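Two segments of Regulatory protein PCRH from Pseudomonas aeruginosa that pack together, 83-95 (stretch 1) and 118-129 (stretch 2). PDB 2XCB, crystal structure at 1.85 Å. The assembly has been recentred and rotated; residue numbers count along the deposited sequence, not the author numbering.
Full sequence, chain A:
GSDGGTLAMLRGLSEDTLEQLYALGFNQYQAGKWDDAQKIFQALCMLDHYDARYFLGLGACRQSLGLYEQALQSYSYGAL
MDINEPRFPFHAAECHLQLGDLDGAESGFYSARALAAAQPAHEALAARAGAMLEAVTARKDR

Stretch 1 83-95: INEPRFPFHAAEC
Stretch 2 (118-129) AQPAHEALAARA

Two helix N-terminal regions of one PCRH chain pack through a small, mainly apolar contact of two CH-pi interactions, edged by one hydrogen bond at the start and a long salt bridge at the far end, with 450 Å² buried in total. Stretch 1 runs as a loop from I83, is in a helix by F90 and stays in it through C95; stretch 2 passes through a 3-10 segment at P120-A121, places H122 at the N-cap position and is helical from E123 to A129. Both helices continue later in the chain. Their N-to-C directions differ by 34°, so they run roughly alongside each other, with axes 11.2 Å apart at closest approach. The register is set by CA pairs N84-A118 (8.7 Å), P86-L125 (7.9 Å) and F90-A129 (6.7 Å).

At the loop end, Q119 (phi/psi -136/118, chi1 m, chi2 t, chi3 61°) reaches across so that its NE2 donates to N84 O at 2.8 Å, with a nearly straight N-H...O angle of 163°. N84 itself keeps -92/-13 with chi1 m. E85 (-79/114, chi1 t, chi2 p, chi3 69°) has its CA-to-CB bond directed away from stretch 2, yet the side chain curls back to cap its own helix: OE2 accepts from R87 N at 2.9 Å. R87 NH2 donates to E85 OE1 at 2.7 Å and R87 NE to E85 OE2 at 2.9 Å, a two-pronged salt bridge; R87 (m, t, m, chi4 -179°) itself takes part in the contact. R87 CG lies 4.0 Å from L125 CD2.

P86 (-70/-23, C-gamma endo) points toward stretch 2 and lays its ring on H122 (chi1 m, chi2 -75°). P86 CG sits 3.5 Å from the centroid of the H122 ring and only 5° off its normal, a CH-pi contact over the face, while R87 NE approaches the edge of that ring, 4.3 Å from H122 CE1. P86 CG also touches L125 CD2 at 3.8 Å.

One turn further on, F90 (chi1 t, chi2 83°) buries the largest area of any residue here. L125 (chi1 t, chi2 p) sets CD1 3.7 Å from the centroid of the F90 ring, 8° off the normal, making the second CH-pi contact. L125 thus bridges P86 and F90 with its two methyl groups. F90 CD1 meets A129 CB at 4.0 Å, a small side chain that accompanies the close CA approach at this level.

R128 (m, t, p, chi4 -161°), itself exposed, points its CA-to-CB bond toward stretch 1; F90 CZ lies over one face of the R128 guanidinium, 3.6 Å from R128 CZ. E94 (chi1 m, chi2 t, chi3 148°) adds a long salt bridge, OE1 to R128 NH2 at 3.9 Å; the oxygen lies well out of the guanidinium plane, so the attraction is of charges alone. E94 OE2 accepts from H91 ND1 at 2.9 Å, tying the carboxylate to its own helix.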

# COMPACT_ATOMS: atom_id res chain seq x y z
N ILE A 83 18.77 -17.87 -4.05
CA ILE A 83 19.16 -19.25 -3.80
C ILE A 83 20.00 -19.43 -2.53
O ILE A 83 20.19 -20.55 -2.09
CB ILE A 83 19.91 -19.81 -5.00
CG1 ILE A 83 21.12 -18.95 -5.31
CG2 ILE A 83 19.01 -19.97 -6.23
CD1 ILE A 83 21.90 -19.51 -6.63
N ASN A 84 20.52 -18.35 -1.95
CA ASN A 84 21.32 -18.37 -0.70
C ASN A 84 20.52 -18.19 0.62
O ASN A 84 21.03 -18.41 1.70
CB ASN A 84 22.40 -17.30 -0.77
CG ASN A 84 23.52 -17.70 -1.71
OD1 ASN A 84 23.80 -18.90 -1.82
ND2 ASN A 84 24.12 -16.73 -2.45
N GLU A 85 19.27 -17.76 0.50
CA GLU A 85 18.47 -17.41 1.69
C GLU A 85 17.91 -18.64 2.39
O GLU A 85 17.04 -19.37 1.84
CB GLU A 85 17.35 -16.42 1.24
CG GLU A 85 16.26 -16.15 2.24
CD GLU A 85 16.86 -15.46 3.42
OE1 GLU A 85 17.27 -14.27 3.29
OE2 GLU A 85 16.95 -16.15 4.45
N PRO A 86 18.38 -18.89 3.62
CA PRO A 86 17.98 -20.06 4.44
C PRO A 86 16.55 -19.97 4.93
O PRO A 86 15.94 -21.03 5.21
CB PRO A 86 18.97 -20.00 5.62
CG PRO A 86 19.31 -18.52 5.71
CD PRO A 86 19.46 -18.12 4.27
N ARG A 87 15.95 -18.76 5.02
CA ARG A 87 14.57 -18.65 5.52
C ARG A 87 13.55 -19.38 4.67
O ARG A 87 12.59 -19.90 5.21
CB ARG A 87 14.14 -17.21 5.72
CG ARG A 87 14.76 -16.63 6.97
CD ARG A 87 14.65 -15.03 7.12
NE ARG A 87 15.47 -14.33 6.13
CZ ARG A 87 15.58 -13.00 6.02
NH1 ARG A 87 14.87 -12.18 6.80
NH2 ARG A 87 16.39 -12.48 5.09
N PHE A 88 13.73 -19.38 3.37
CA PHE A 88 12.78 -20.05 2.51
C PHE A 88 12.67 -21.53 2.84
O PHE A 88 11.59 -21.98 3.14
CB PHE A 88 13.14 -19.80 1.04
CG PHE A 88 12.88 -18.33 0.60
CD1 PHE A 88 11.58 -17.79 0.65
CD2 PHE A 88 13.95 -17.49 0.24
CE1 PHE A 88 11.29 -16.46 0.22
CE2 PHE A 88 13.74 -16.15 -0.16
CZ PHE A 88 12.37 -15.62 -0.17
N PRO A 89 13.78 -22.31 2.76
CA PRO A 89 13.53 -23.77 2.99
C PRO A 89 13.22 -24.05 4.45
O PRO A 89 12.49 -24.92 4.77
CB PRO A 89 14.90 -24.41 2.61
CG PRO A 89 15.88 -23.28 2.49
CD PRO A 89 15.03 -22.10 2.02
N PHE A 90 13.72 -23.21 5.34
CA PHE A 90 13.42 -23.39 6.74
C PHE A 90 11.91 -23.23 7.01
O PHE A 90 11.27 -24.18 7.56
CB PHE A 90 14.26 -22.39 7.63
CG PHE A 90 14.01 -22.55 9.14
CD1 PHE A 90 14.70 -23.53 9.88
CD2 PHE A 90 13.05 -21.74 9.82
CE1 PHE A 90 14.47 -23.71 11.27
CE2 PHE A 90 12.77 -21.94 11.17
CZ PHE A 90 13.50 -22.96 11.91
N HIS A 91 11.31 -22.08 6.62
CA HIS A 91 9.90 -21.92 6.91
C HIS A 91 9.04 -22.84 6.06
O HIS A 91 7.98 -23.22 6.52
CB HIS A 91 9.45 -20.47 6.77
CG HIS A 91 10.15 -19.60 7.81
ND1 HIS A 91 9.99 -19.86 9.15
CD2 HIS A 91 11.15 -18.69 7.72
CE1 HIS A 91 10.79 -19.05 9.87
NE2 HIS A 91 11.50 -18.33 9.01
N ALA A 92 9.52 -23.19 4.88
CA ALA A 92 8.82 -24.19 4.05
C ALA A 92 8.78 -25.55 4.81
O ALA A 92 7.80 -26.31 4.71
CB ALA A 92 9.53 -24.40 2.73
N ALA A 93 9.89 -25.87 5.44
CA ALA A 93 9.97 -27.13 6.20
C ALA A 93 8.95 -27.11 7.34
O ALA A 93 8.29 -28.11 7.60
CB ALA A 93 11.40 -27.30 6.71
N GLU A 94 8.80 -25.97 8.04
CA GLU A 94 7.72 -25.87 9.03
C GLU A 94 6.31 -26.14 8.50
O GLU A 94 5.43 -26.81 9.18
CB GLU A 94 7.73 -24.51 9.70
CG GLU A 94 8.99 -24.28 10.53
CD GLU A 94 9.02 -22.89 11.10
OE1 GLU A 94 9.58 -22.78 12.21
OE2 GLU A 94 8.45 -21.93 10.47
N CYS A 95 6.04 -25.60 7.31
CA CYS A 95 4.75 -25.80 6.67
C CYS A 95 4.64 -27.28 6.30
O CYS A 95 3.57 -27.83 6.50
CB CYS A 95 4.57 -24.96 5.37
SG CYS A 95 4.68 -23.12 5.73
N ALA A 118 26.64 -21.41 5.76
CA ALA A 118 27.58 -20.69 4.95
C ALA A 118 27.64 -19.15 5.25
O ALA A 118 28.39 -18.44 4.60
CB ALA A 118 27.28 -20.93 3.50
N GLN A 119 26.81 -18.64 6.16
CA GLN A 119 26.69 -17.18 6.35
C GLN A 119 26.69 -16.81 7.83
O GLN A 119 25.79 -17.20 8.54
CB GLN A 119 25.43 -16.66 5.62
CG GLN A 119 25.43 -17.01 4.11
CD GLN A 119 24.05 -16.89 3.42
OE1 GLN A 119 23.47 -15.79 3.38
NE2 GLN A 119 23.55 -18.03 2.83
N PRO A 120 27.68 -16.02 8.30
CA PRO A 120 27.74 -15.69 9.75
C PRO A 120 26.50 -14.96 10.33
O PRO A 120 26.12 -15.21 11.48
CB PRO A 120 29.03 -14.86 9.87
CG PRO A 120 29.85 -15.28 8.66
CD PRO A 120 28.85 -15.47 7.57
N ALA A 121 25.85 -14.12 9.53
CA ALA A 121 24.55 -13.49 9.91
C ALA A 121 23.46 -14.50 10.34
O ALA A 121 22.53 -14.17 11.09
CB ALA A 121 24.02 -12.64 8.73
N HIS A 122 23.58 -15.74 9.86
CA HIS A 122 22.56 -16.75 10.09
C HIS A 122 22.99 -17.90 11.03
O HIS A 122 22.45 -19.01 10.93
CB HIS A 122 22.10 -17.33 8.75
CG HIS A 122 21.33 -16.38 7.88
ND1 HIS A 122 20.01 -16.04 8.13
CD2 HIS A 122 21.65 -15.79 6.70
CE1 HIS A 122 19.57 -15.26 7.16
NE2 HIS A 122 20.53 -15.10 6.27
N GLU A 123 23.91 -17.63 11.95
CA GLU A 123 24.35 -18.63 12.92
C GLU A 123 23.26 -19.22 13.86
O GLU A 123 23.28 -20.40 14.15
CB GLU A 123 25.51 -18.05 13.75
CG GLU A 123 26.07 -18.95 14.86
CD GLU A 123 27.37 -18.38 15.49
OE1 GLU A 123 27.34 -17.22 16.00
OE2 GLU A 123 28.41 -19.08 15.48
N ALA A 124 22.32 -18.40 14.35
CA ALA A 124 21.22 -18.93 15.18
C ALA A 124 20.28 -19.85 14.37
O ALA A 124 19.82 -20.89 14.86
CB ALA A 124 20.43 -17.78 15.83
N LEU A 125 19.98 -19.46 13.13
CA LEU A 125 19.09 -20.21 12.27
C LEU A 125 19.70 -21.57 11.90
O LEU A 125 18.97 -22.55 11.88
CB LEU A 125 18.72 -19.41 10.98
CG LEU A 125 17.58 -19.94 10.08
CD1 LEU A 125 16.30 -20.11 10.87
CD2 LEU A 125 17.34 -19.04 8.86
N ALA A 126 21.00 -21.59 11.62
CA ALA A 126 21.73 -22.81 11.31
C ALA A 126 21.53 -23.84 12.44
O ALA A 126 21.18 -24.98 12.18
CB ALA A 126 23.19 -22.55 11.07
N ALA A 127 21.69 -23.42 13.69
CA ALA A 127 21.47 -24.28 14.85
C ALA A 127 20.03 -24.73 14.98
O ALA A 127 19.76 -25.89 15.27
CB ALA A 127 21.93 -23.56 16.12
N ARG A 128 19.08 -23.84 14.68
CA ARG A 128 17.66 -24.23 14.71
C ARG A 128 17.35 -25.22 13.61
O ARG A 128 16.57 -26.11 13.85
CB ARG A 128 16.69 -23.05 14.53
CG ARG A 128 16.56 -22.10 15.73
CD ARG A 128 15.62 -20.92 15.34
NE ARG A 128 14.21 -21.31 15.33
CZ ARG A 128 13.23 -20.65 14.71
NH1 ARG A 128 13.49 -19.57 13.97
NH2 ARG A 128 11.99 -21.09 14.83
N ALA A 129 17.89 -25.01 12.42
CA ALA A 129 17.65 -25.88 11.31
C ALA A 129 18.22 -27.27 11.65
O ALA A 129 17.62 -28.28 11.31
CB ALA A 129 18.29 -25.31 10.05